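PDB 2QCK: flavin reductase domain protein from Arthrobacter sp., which probably binds FMN and reduces flavin at the expense of a nicotinamide cofactor. Local coordinates for residues Glu84-Phe89 with Gly155-Pro160; Tyr36-Thr41 with Phe53-Ala58. One frame throughout, in Å; residues are numbered along the deposited sequence. Where two conformers were deposited one is given.

Contact 1: Glu84-Phe89 with Gly155-Pro160; sequences ELADRF and GAYSQP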
loop_
_atom_site.group_PDB
_atom_site.type_symbol
_atom_site.label_atom_id
_atom_site.label_comp_id
_atom_site.label_asym_id
_atom_site.label_seq_id
_atom_site.Cartn_x
_atom_site.Cartn_y
_atom_site.Cartn_z
ATOM N N GLU A 84 7.694 18.681 2.293
ATOM C CA GLU A 84 7.739 19.358 3.577
ATOM C C GLU A 84 6.477 19.053 4.390
ATOM O O GLU A 84 6.521 18.932 5.612
ATOM C CB GLU A 84 7.943 20.870 3.364
ATOM C CG GLU A 84 7.826 21.679 4.623
ATOM C CD GLU A 84 8.335 23.116 4.505
ATOM O OE1 GLU A 84 9.276 23.378 3.711
ATOM O OE2 GLU A 84 7.808 23.974 5.266
ATOM N N LEU A 85 5.362 18.909 3.695
ATOM C CA LEU A 85 4.089 18.633 4.306
ATOM C C LEU A 85 4.058 17.196 4.800
ATOM O O LEU A 85 3.630 16.946 5.950
ATOM C CB LEU A 85 2.990 18.887 3.281
ATOM C CG LEU A 85 1.537 18.933 3.695
ATOM C CD1 LEU A 85 1.182 20.214 4.480
ATOM C CD2 LEU A 85 0.747 18.762 2.374
ATOM N N ALA A 86 4.566 16.275 3.971
ATOM C CA ALA A 86 4.801 14.884 4.391
ATOM C C ALA A 86 5.605 14.779 5.689
ATOM O O ALA A 86 5.206 14.074 6.600
ATOM C CB ALA A 86 5.458 14.027 3.286
ATOM N N ASP A 87 6.722 15.478 5.783
ATOM C CA ASP A 87 7.550 15.449 6.970
ATOM C C ASP A 87 6.842 16.061 8.209
ATOM O O ASP A 87 6.923 15.505 9.310
ATOM C CB ASP A 87 8.848 16.171 6.648
ATOM C CG ASP A 87 9.933 15.920 7.659
ATOM O OD1 ASP A 87 10.426 14.765 7.768
ATOM O OD2 ASP A 87 10.340 16.889 8.318
ATOM N N ARG A 88 6.192 17.211 8.007
ATOM C CA ARG A 88 5.278 17.849 8.995
ATOM C C ARG A 88 4.344 16.849 9.648
ATOM O O ARG A 88 4.185 16.817 10.859
ATOM C CB ARG A 88 4.368 18.888 8.313
ATOM C CG ARG A 88 4.627 20.341 8.640
ATOM C CD ARG A 88 3.759 21.243 7.720
ATOM N NE ARG A 88 4.444 22.468 7.326
ATOM C CZ ARG A 88 4.250 23.132 6.191
ATOM N NH1 ARG A 88 3.395 22.713 5.272
ATOM N NH2 ARG A 88 4.945 24.227 5.963
ATOM N N PHE A 89 3.691 16.065 8.799
ATOM C CA PHE A 89 2.619 15.172 9.207
ATOM C C PHE A 89 3.104 13.802 9.697
ATOM O O PHE A 89 2.281 12.926 10.041
ATOM C CB PHE A 89 1.610 15.096 8.060
ATOM C CG PHE A 89 0.585 16.190 8.124
ATOM C CD1 PHE A 89 0.825 17.445 7.577
ATOM C CD2 PHE A 89 -0.592 15.990 8.817
ATOM C CE1 PHE A 89 -0.102 18.442 7.658
ATOM C CE2 PHE A 89 -1.518 17.005 8.923
ATOM C CZ PHE A 89 -1.276 18.238 8.333
ATOM N N GLY A 155 13.470 4.789 4.656
ATOM C CA GLY A 155 13.689 5.998 5.423
ATOM C C GLY A 155 13.959 7.260 4.645
ATOM O O GLY A 155 14.304 8.246 5.256
ATOM N N ALA A 156 13.751 7.292 3.322
ATOM C CA ALA A 156 14.016 8.520 2.588
ATOM C C ALA A 156 12.883 8.796 1.624
ATOM O O ALA A 156 12.294 7.866 1.079
ATOM C CB ALA A 156 15.358 8.424 1.814
ATOM N N TYR A 157 12.578 10.079 1.445
ATOM C CA TYR A 157 11.666 10.506 0.398
ATOM C C TYR A 157 12.370 10.440 -0.939
ATOM O O TYR A 157 13.469 10.929 -1.086
ATOM C CB TYR A 157 11.142 11.913 0.676
ATOM C CG TYR A 157 10.194 11.969 1.858
ATOM C CD1 TYR A 157 8.896 11.442 1.786
ATOM C CD2 TYR A 157 10.584 12.541 3.045
ATOM C CE1 TYR A 157 8.034 11.487 2.913
ATOM C CE2 TYR A 157 9.730 12.587 4.138
ATOM C CZ TYR A 157 8.479 12.059 4.068
ATOM O OH TYR A 157 7.669 12.110 5.180
ATOM N N SER A 158 11.698 9.852 -1.926
ATOM C CA SER A 158 12.236 9.588 -3.236
ATOM C C SER A 158 11.238 10.034 -4.291
ATOM O O SER A 158 10.081 10.359 -3.988
ATOM C CB SER A 158 12.474 8.088 -3.421
ATOM O OG SER A 158 13.584 7.651 -2.647
ATOM N N GLN A 159 11.704 10.049 -5.527
ATOM C CA GLN A 159 10.851 10.321 -6.651
ATOM C C GLN A 159 10.972 9.152 -7.622
ATOM O O GLN A 159 12.021 8.526 -7.686
ATOM C CB GLN A 159 11.277 11.601 -7.305
ATOM C CG GLN A 159 12.560 11.490 -8.096
ATOM C CD GLN A 159 12.877 12.774 -8.787
ATOM O OE1 GLN A 159 12.129 13.212 -9.668
ATOM N NE2 GLN A 159 13.987 13.399 -8.393
ATOM N N PRO A 160 9.894 8.845 -8.331
ATOM C CA PRO A 160 9.953 7.739 -9.262
ATOM C C PRO A 160 10.530 8.202 -10.598
ATOM O O PRO A 160 10.181 9.270 -11.094
ATOM C CB PRO A 160 8.503 7.307 -9.380
ATOM C CG PRO A 160 7.718 8.523 -9.181
ATOM C CD PRO A 160 8.556 9.468 -8.313
#
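Tyr157 reaches from its strand to the helix end, and its hydroxyl end meets Ala86. The CB of Ala86 points at the strand and rests against the phenol, 3.6 Å from Tyr157 CE1 and 3.5 Å from Tyr157 OH, so the methyl meets the hydroxyl end of the ring obliquely. The same Tyr157 OH comes 3.4 Å from the carbonyl carbon of Ala86. With CG anti to the carbonyl carbon (chi1 -70°), the tyrosine extends from the strand towards the helix and bridges backbones that stay 9.1 Å apart between the CA atoms of Ala86 and Tyr157. Asp87 N lies obliquely off the ring, 3.6 Å from Tyr157 OH, and Asp87 OD1 borders the Tyr157 CE2 side more loosely at 4.3 Å; the carboxylate is engaged elsewhere, in a salt bridge from OD2 to Arg91. The contact is small, 122 Å² in all, and mixes methyl-to-ring packing with a hydroxyl set against the helix backbone, where Ala86 O is hydrogen-bonded to Thr39 OG1. It joins the end of helix 83-88 to strand 156-162. Val24 of strand 22-31 packs against both Ala86 and Tyr157, while Tyr152 meets the Tyr157 ring edge-to-face. Beyond the tyrosine, Ser158 and Gln159 pair antiparallel with a strand of the second subunit, whose Leu163 packs on Tyr157; the sheet thus continues across the dimer interface.

Contact 2: Tyr36-Thr41 with Phe53-Ala58; sequences YGFTAT and FTFNMA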
loop_
_atom_site.group_PDB
_atom_site.type_symbol
_atom_site.label_atom_id
_atom_site.label_comp_id
_atom_site.label_asym_id
_atom_site.label_seq_id
_atom_site.Cartn_x
_atom_site.Cartn_y
_atom_site.Cartn_z
ATOM N N TYR A 36 -6.968 16.519 13.161
ATOM C CA TYR A 36 -5.894 15.562 13.316
ATOM C C TYR A 36 -5.525 15.094 11.934
ATOM O O TYR A 36 -6.360 15.111 11.039
ATOM C CB TYR A 36 -6.365 14.362 14.101
ATOM C CG TYR A 36 -6.546 14.618 15.554
ATOM C CD1 TYR A 36 -7.668 15.250 16.016
ATOM C CD2 TYR A 36 -5.597 14.219 16.458
ATOM C CE1 TYR A 36 -7.854 15.492 17.347
ATOM C CE2 TYR A 36 -5.767 14.440 17.784
ATOM C CZ TYR A 36 -6.890 15.087 18.226
ATOM O OH TYR A 36 -7.052 15.317 19.575
ATOM N N GLY A 37 -4.289 14.629 11.758
ATOM C CA GLY A 37 -3.895 14.064 10.464
ATOM C C GLY A 37 -2.537 13.437 10.549
ATOM O O GLY A 37 -1.789 13.708 11.467
ATOM N N PHE A 38 -2.201 12.590 9.589
ATOM C CA PHE A 38 -0.942 11.896 9.689
ATOM C C PHE A 38 -0.502 11.382 8.315
ATOM O O PHE A 38 -1.324 11.073 7.468
ATOM C CB PHE A 38 -1.072 10.767 10.728
ATOM C CG PHE A 38 -2.220 9.845 10.470
ATOM C CD1 PHE A 38 -3.524 10.168 10.900
ATOM C CD2 PHE A 38 -2.035 8.688 9.748
ATOM C CE1 PHE A 38 -4.604 9.333 10.640
ATOM C CE2 PHE A 38 -3.110 7.858 9.467
ATOM C CZ PHE A 38 -4.401 8.186 9.952
ATOM N N THR A 39 0.804 11.352 8.095
ATOM C CA THR A 39 1.394 10.835 6.873
ATOM C C THR A 39 1.219 9.341 6.931
ATOM O O THR A 39 1.361 8.761 7.981
ATOM C CB THR A 39 2.903 11.266 6.793
ATOM O OG1 THR A 39 2.939 12.680 6.681
ATOM C CG2 THR A 39 3.701 10.671 5.588
ATOM N N ALA A 40 1.008 8.713 5.775
ATOM C CA ALA A 40 0.721 7.309 5.676
ATOM C C ALA A 40 1.336 6.743 4.394
ATOM O O ALA A 40 1.323 7.365 3.347
ATOM C CB ALA A 40 -0.778 7.075 5.649
ATOM N N THR A 41 1.936 5.579 4.510
ATOM C CA THR A 41 2.435 4.855 3.339
ATOM C C THR A 41 1.612 3.610 2.977
ATOM O O THR A 41 1.995 2.866 2.068
ATOM C CB THR A 41 3.896 4.437 3.562
ATOM O OG1 THR A 41 4.028 3.866 4.867
ATOM C CG2 THR A 41 4.836 5.659 3.480
ATOM N N PHE A 53 -10.956 2.676 -0.355
ATOM C CA PHE A 53 -9.543 2.496 -0.130
ATOM C C PHE A 53 -9.354 2.010 1.289
ATOM O O PHE A 53 -10.262 2.092 2.092
ATOM C CB PHE A 53 -8.691 3.775 -0.378
ATOM C CG PHE A 53 -8.967 4.935 0.557
ATOM C CD1 PHE A 53 -9.915 5.879 0.244
ATOM C CD2 PHE A 53 -8.183 5.148 1.684
ATOM C CE1 PHE A 53 -10.144 6.960 1.063
ATOM C CE2 PHE A 53 -8.437 6.222 2.516
ATOM C CZ PHE A 53 -9.401 7.118 2.193
ATOM N N THR A 54 -8.165 1.485 1.548
ATOM C CA THR A 54 -7.780 0.987 2.863
ATOM C C THR A 54 -6.466 1.616 3.289
ATOM O O THR A 54 -5.677 2.004 2.443
ATOM C CB THR A 54 -7.578 -0.530 2.791
ATOM O OG1 THR A 54 -6.685 -0.825 1.720
ATOM C CG2 THR A 54 -8.877 -1.231 2.529
ATOM N N PHE A 55 -6.245 1.725 4.601
ATOM C CA PHE A 55 -4.917 1.952 5.144
ATOM C C PHE A 55 -4.806 1.271 6.512
ATOM O O PHE A 55 -5.818 0.844 7.105
ATOM C CB PHE A 55 -4.622 3.466 5.234
ATOM C CG PHE A 55 -5.528 4.211 6.163
ATOM C CD1 PHE A 55 -6.784 4.621 5.747
ATOM C CD2 PHE A 55 -5.146 4.492 7.495
ATOM C CE1 PHE A 55 -7.610 5.331 6.609
ATOM C CE2 PHE A 55 -5.999 5.157 8.340
ATOM C CZ PHE A 55 -7.228 5.566 7.904
ATOM N N ASN A 56 -3.580 1.167 6.998
ATOM C CA ASN A 56 -3.299 0.620 8.301
ATOM C C ASN A 56 -2.737 1.706 9.217
ATOM O O ASN A 56 -2.055 2.646 8.760
ATOM C CB ASN A 56 -2.316 -0.547 8.198
ATOM C CG ASN A 56 -2.808 -1.674 7.285
ATOM O OD1 ASN A 56 -4.011 -1.873 7.121
ATOM N ND2 ASN A 56 -1.871 -2.402 6.656
HETATM N N MSE A 57 -3.026 1.587 10.513
HETATM C CA MSE A 57 -2.405 2.478 11.476
HETATM C C MSE A 57 -2.300 1.840 12.822
HETATM O O MSE A 57 -2.956 0.843 13.094
HETATM C CB MSE A 57 -3.239 3.744 11.588
HETATM C CG MSE A 57 -4.573 3.550 12.236
HETATM SE SE MSE A 57 -5.560 5.228 12.279
HETATM C CE MSE A 57 -4.472 6.380 13.401
ATOM N N ALA A 58 -1.499 2.490 13.674
ATOM C CA ALA A 58 -1.179 2.024 14.991
ATOM C C ALA A 58 -2.256 2.593 15.918
ATOM O O ALA A 58 -2.597 3.789 15.837
ATOM C CB ALA A 58 0.191 2.568 15.416
#
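The Phe38 ring carries the terminal methyl of Met57, a selenomethionine, over one face and receives Phe55 at its edge. Met57 CE lies 3.9 Å from Phe38 CZ and 4.0 Å from Phe38 CE1, so it sits towards the rim of that face. At the edge, Phe55 CE2 lies in the plane of the Phe38 ring, 3.8 Å from Phe38 CZ and 4.1 Å from Phe38 CE2. Relative to the Phe55 ring, Phe38 CZ approaches obliquely, and the two phenylalanine side chains cross at about a right angle. The far end of Phe38 therefore has two different neighbours, a methyl over a face and an aromatic C-H corner at the edge.

The selenium takes part as well. Met57 SE is 4.9 Å from the centroid of the Phe38 ring and 48° off its normal, an oblique Met-aromatic contact. In Met57 the chain runs straight through chi2 and bends at chi3 (-63°), which swings the methyl onto the Phe38 face. Phe55 and Met57 alternate with Asn56 along their strand, and both send CB towards the strand of Phe38.

No hydrogen bond joins the two segments: side chains alone link strands 34-40 and 51-58, which are not paired with each other, in the buried core of the curled antiparallel sheet, consistent with the split-barrel fold of FMN-binding flavin reductases. Strand 34-40 is bonded to strand 22-31, with Phe38 paired to Ile27, whereas strand 51-58 borders strand 131-143, where Val134 packs on Phe55. Helix 64-69 adds Ile67 against both Phe38 and Met57. On strand 51-58, Thr54 OG1 and Asn56 ND2 are hydrogen-bonded to Asn56 and Thr54 of the second subunit.

How the contacts relate
Contacts 1 and 2 have centres about 14 Å apart and meet directly through strand 34-40. Thr39 OG1 lies 2.7 Å from Ala86 O and Thr39 N lies 2.9 Å from Phe89 O, both probable hydrogen bonds that tie the helix end to that strand. Phe89 also packs there, with its CD2 3.6 Å from Gly37 C. Neighbouring residues of one strand thus serve both sites: Thr39 holds the helix of contact 1, and Phe38 enters the apolar cluster of contact 2. Along the chain contact 2 closes before contact 1 opens. Both reach the same antiparallel sheet and the second subunit, and all four segments belong to the flavin reductase-like domain.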